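Local atomic coordinates of beta-glucoside kinase (Listeria monocytogenes, PDB entry 4HTL), a protein that catalyses the ATP-dependent phosphorylation of cellobiose to cellobiose-6'-phosphate, and may also regulate transcription of the cellobiose-PTS operon. Residues Thr179-Tyr187 with Glu196-Asn206. Residues are numbered along the deposited sequence; the frame is centred on the assembly and turned at random. Where two conformers were deposited one is given.
Sequences TMLVLRRQY and EEITGEEIFAN
Across this contact R184 turns its guanidinium to a main-chain oxygen: its NE donates to I198 O at 2.9 Å, nearly straight (167°), while NH2 of R184 adds a weak bond to the same oxygen. I198 O lies close to the guanidinium plane, although NE stands above the carbonyl plane. The arginine chain passes G200 N with CG and CD, the latter at 4.1 Å, then bends at chi3 so that NE faces I198 O and NH2 lies toward E196. Having no side chain, G200 leaves room for the methyl end of M180.

Just after the bonded carbonyl, T199 and E202 form a capping box. T199 OG1 accepts from E202 N, and E202 OE1 accepts from T199 N at 3.1 Å with its anti lone pair. The other carboxylate oxygen, OE2, makes a salt bridge to R193 in the connecting loop.

The rest of the contact is largely apolar. The chi1 of Y187 (-161°) carries its ring over I203, whose CG1 makes a CH-pi contact with one face, 4.1 Å from the ring centroid. CG2 of I198 meets Y187 CD2 at 3.8 Å, and I203 CD1 reaches between L183 and Y187 CB; branched isoleucines suit both places because each offers several methyl or methylene surfaces. At the other end, the selenomethionine M180 brings CE to the edge of the F204 ring. The phenol OH of Y187 lies 2.7 Å from N206 ND2.

Two consecutive helices of the ROK fold, 180-191 and 200-208, thus cross at 70° against helix 212-236, with L183 on L217 and F204 on I218. The chemistry suggests that the segment leading into helix 200-206 is held both by hydrogen bonds to its backbone and by the apolar side chain of I198, and the helix pair chiefly by apolar contact.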
# COMPACT_ATOMS: atom_id res chain seq x y z
N THR A 179 -6.84 -17.74 -5.91
CA THR A 179 -6.20 -18.60 -4.91
C THR A 179 -6.18 -20.01 -5.44
O THR A 179 -6.92 -20.35 -6.39
CB THR A 179 -6.92 -18.61 -3.53
OG1 THR A 179 -8.16 -19.30 -3.63
CG2 THR A 179 -7.20 -17.14 -3.01
N MSE A 180 -5.35 -20.84 -4.82
CA MSE A 180 -5.32 -22.27 -5.17
C MSE A 180 -6.69 -22.96 -4.92
O MSE A 180 -7.10 -23.84 -5.69
CB MSE A 180 -4.22 -22.96 -4.40
CG MSE A 180 -2.79 -22.38 -4.72
SE MSE A 180 -2.11 -22.64 -6.53
CE MSE A 180 -1.61 -24.49 -6.28
N LEU A 181 -7.38 -22.55 -3.85
CA LEU A 181 -8.73 -23.02 -3.57
C LEU A 181 -9.73 -22.63 -4.66
O LEU A 181 -10.51 -23.48 -5.11
CB LEU A 181 -9.23 -22.53 -2.22
CG LEU A 181 -10.67 -22.94 -1.80
CD1 LEU A 181 -10.93 -24.46 -1.86
CD2 LEU A 181 -10.97 -22.34 -0.41
N VAL A 182 -9.67 -21.38 -5.12
CA VAL A 182 -10.57 -20.93 -6.17
C VAL A 182 -10.31 -21.76 -7.43
O VAL A 182 -11.26 -22.14 -8.13
CB VAL A 182 -10.41 -19.40 -6.43
CG1 VAL A 182 -11.07 -19.02 -7.75
CG2 VAL A 182 -10.96 -18.63 -5.25
N LEU A 183 -9.03 -22.02 -7.76
CA LEU A 183 -8.72 -22.85 -8.91
C LEU A 183 -9.39 -24.20 -8.86
O LEU A 183 -10.01 -24.64 -9.86
CB LEU A 183 -7.22 -23.04 -9.07
CG LEU A 183 -6.41 -21.94 -9.75
CD1 LEU A 183 -4.91 -22.29 -9.62
CD2 LEU A 183 -6.80 -21.76 -11.24
N ARG A 184 -9.32 -24.84 -7.71
CA ARG A 184 -9.95 -26.16 -7.52
C ARG A 184 -11.48 -26.05 -7.62
O ARG A 184 -12.12 -26.88 -8.28
CB ARG A 184 -9.51 -26.80 -6.20
CG ARG A 184 -8.02 -27.12 -6.18
CD ARG A 184 -7.57 -27.55 -4.80
NE ARG A 184 -8.42 -28.65 -4.35
CZ ARG A 184 -9.24 -28.64 -3.30
NH1 ARG A 184 -9.29 -27.60 -2.46
NH2 ARG A 184 -9.98 -29.72 -3.05
N ARG A 185 -12.05 -25.02 -7.01
CA ARG A 185 -13.49 -24.76 -7.10
C ARG A 185 -13.94 -24.56 -8.54
O ARG A 185 -14.94 -25.13 -8.97
CB ARG A 185 -13.88 -23.56 -6.27
CG ARG A 185 -13.86 -23.89 -4.80
CD ARG A 185 -14.38 -22.76 -3.91
NE ARG A 185 -15.64 -22.18 -4.42
CZ ARG A 185 -15.83 -20.89 -4.66
NH1 ARG A 185 -14.87 -19.99 -4.43
NH2 ARG A 185 -17.01 -20.47 -5.14
N GLN A 186 -13.20 -23.75 -9.29
CA GLN A 186 -13.54 -23.53 -10.67
C GLN A 186 -13.44 -24.81 -11.49
O GLN A 186 -14.29 -25.08 -12.33
CB GLN A 186 -12.62 -22.47 -11.28
CG GLN A 186 -12.82 -21.08 -10.72
CD GLN A 186 -11.72 -20.08 -11.07
OE1 GLN A 186 -10.61 -20.47 -11.46
NE2 GLN A 186 -12.02 -18.76 -10.92
N TYR A 187 -12.36 -25.56 -11.30
CA TYR A 187 -12.20 -26.83 -12.00
C TYR A 187 -13.33 -27.80 -11.71
O TYR A 187 -13.85 -28.46 -12.63
CB TYR A 187 -10.85 -27.46 -11.68
CG TYR A 187 -10.45 -28.51 -12.71
CD1 TYR A 187 -10.11 -28.15 -14.01
CD2 TYR A 187 -10.37 -29.86 -12.36
CE1 TYR A 187 -9.76 -29.09 -14.95
CE2 TYR A 187 -10.00 -30.80 -13.29
CZ TYR A 187 -9.70 -30.41 -14.59
OH TYR A 187 -9.31 -31.34 -15.51
N GLU A 196 -13.56 -32.28 -3.59
CA GLU A 196 -12.66 -33.04 -2.70
C GLU A 196 -11.71 -33.96 -3.46
O GLU A 196 -10.65 -34.31 -2.93
CB GLU A 196 -13.44 -33.79 -1.59
CG GLU A 196 -14.51 -34.77 -2.07
CD GLU A 196 -15.90 -34.15 -2.19
OE1 GLU A 196 -16.87 -34.91 -1.98
OE2 GLU A 196 -16.02 -32.93 -2.48
N GLU A 197 -12.06 -34.31 -4.70
CA GLU A 197 -11.28 -35.21 -5.57
C GLU A 197 -10.33 -34.50 -6.54
O GLU A 197 -9.60 -35.14 -7.31
CB GLU A 197 -12.23 -36.12 -6.34
CG GLU A 197 -12.85 -37.17 -5.42
CD GLU A 197 -13.99 -37.95 -6.04
OE1 GLU A 197 -14.10 -37.98 -7.29
OE2 GLU A 197 -14.78 -38.53 -5.27
N ILE A 198 -10.34 -33.17 -6.48
CA ILE A 198 -9.51 -32.36 -7.37
C ILE A 198 -8.29 -31.81 -6.61
O ILE A 198 -8.41 -31.25 -5.52
CB ILE A 198 -10.34 -31.20 -7.96
CG1 ILE A 198 -11.47 -31.74 -8.85
CG2 ILE A 198 -9.44 -30.21 -8.73
CD1 ILE A 198 -12.56 -30.74 -9.09
N THR A 199 -7.12 -31.94 -7.24
CA THR A 199 -5.87 -31.42 -6.71
C THR A 199 -5.38 -30.24 -7.57
O THR A 199 -5.66 -30.20 -8.77
CB THR A 199 -4.80 -32.53 -6.73
OG1 THR A 199 -4.49 -32.87 -8.09
CG2 THR A 199 -5.32 -33.81 -5.97
N GLY A 200 -4.61 -29.33 -6.99
CA GLY A 200 -3.94 -28.31 -7.77
C GLY A 200 -2.99 -28.91 -8.77
O GLY A 200 -2.88 -28.42 -9.90
N GLU A 201 -2.36 -30.01 -8.38
CA GLU A 201 -1.37 -30.67 -9.23
C GLU A 201 -2.02 -31.13 -10.54
O GLU A 201 -1.42 -30.98 -11.63
CB GLU A 201 -0.72 -31.85 -8.48
CG GLU A 201 0.34 -32.57 -9.27
CD GLU A 201 0.94 -33.74 -8.50
OE1 GLU A 201 1.28 -33.54 -7.32
OE2 GLU A 201 1.07 -34.84 -9.08
N GLU A 202 -3.23 -31.65 -10.47
CA GLU A 202 -3.87 -32.16 -11.72
C GLU A 202 -4.26 -31.05 -12.65
O GLU A 202 -4.17 -31.18 -13.86
CB GLU A 202 -5.07 -33.06 -11.45
CG GLU A 202 -6.41 -32.44 -11.22
CD GLU A 202 -7.45 -33.49 -10.90
OE1 GLU A 202 -7.73 -33.70 -9.70
OE2 GLU A 202 -7.96 -34.14 -11.84
N ILE A 203 -4.67 -29.92 -12.08
CA ILE A 203 -5.02 -28.75 -12.91
C ILE A 203 -3.76 -28.29 -13.68
O ILE A 203 -3.82 -28.07 -14.86
CB ILE A 203 -5.63 -27.60 -12.11
CG1 ILE A 203 -6.92 -28.04 -11.40
CG2 ILE A 203 -5.91 -26.39 -13.02
CD1 ILE A 203 -7.41 -27.09 -10.32
N PHE A 204 -2.63 -28.15 -13.01
CA PHE A 204 -1.40 -27.78 -13.69
C PHE A 204 -0.91 -28.83 -14.67
O PHE A 204 -0.30 -28.47 -15.69
CB PHE A 204 -0.30 -27.47 -12.68
CG PHE A 204 -0.37 -26.05 -12.15
CD1 PHE A 204 -0.03 -24.99 -12.97
CD2 PHE A 204 -0.82 -25.78 -10.87
CE1 PHE A 204 -0.11 -23.68 -12.53
CE2 PHE A 204 -0.87 -24.48 -10.40
CZ PHE A 204 -0.51 -23.43 -11.23
N ALA A 205 -1.09 -30.11 -14.34
CA ALA A 205 -0.73 -31.17 -15.27
C ALA A 205 -1.56 -31.08 -16.54
O ALA A 205 -1.04 -31.15 -17.66
CB ALA A 205 -0.84 -32.57 -14.60
N ASN A 206 -2.86 -30.84 -16.38
CA ASN A 206 -3.71 -30.65 -17.53
C ASN A 206 -3.33 -29.41 -18.32
O ASN A 206 -3.30 -29.41 -19.52
CB ASN A 206 -5.17 -30.62 -17.13
CG ASN A 206 -5.63 -31.93 -16.59
OD1 ASN A 206 -5.05 -32.96 -16.89
ND2 ASN A 206 -6.67 -31.91 -15.78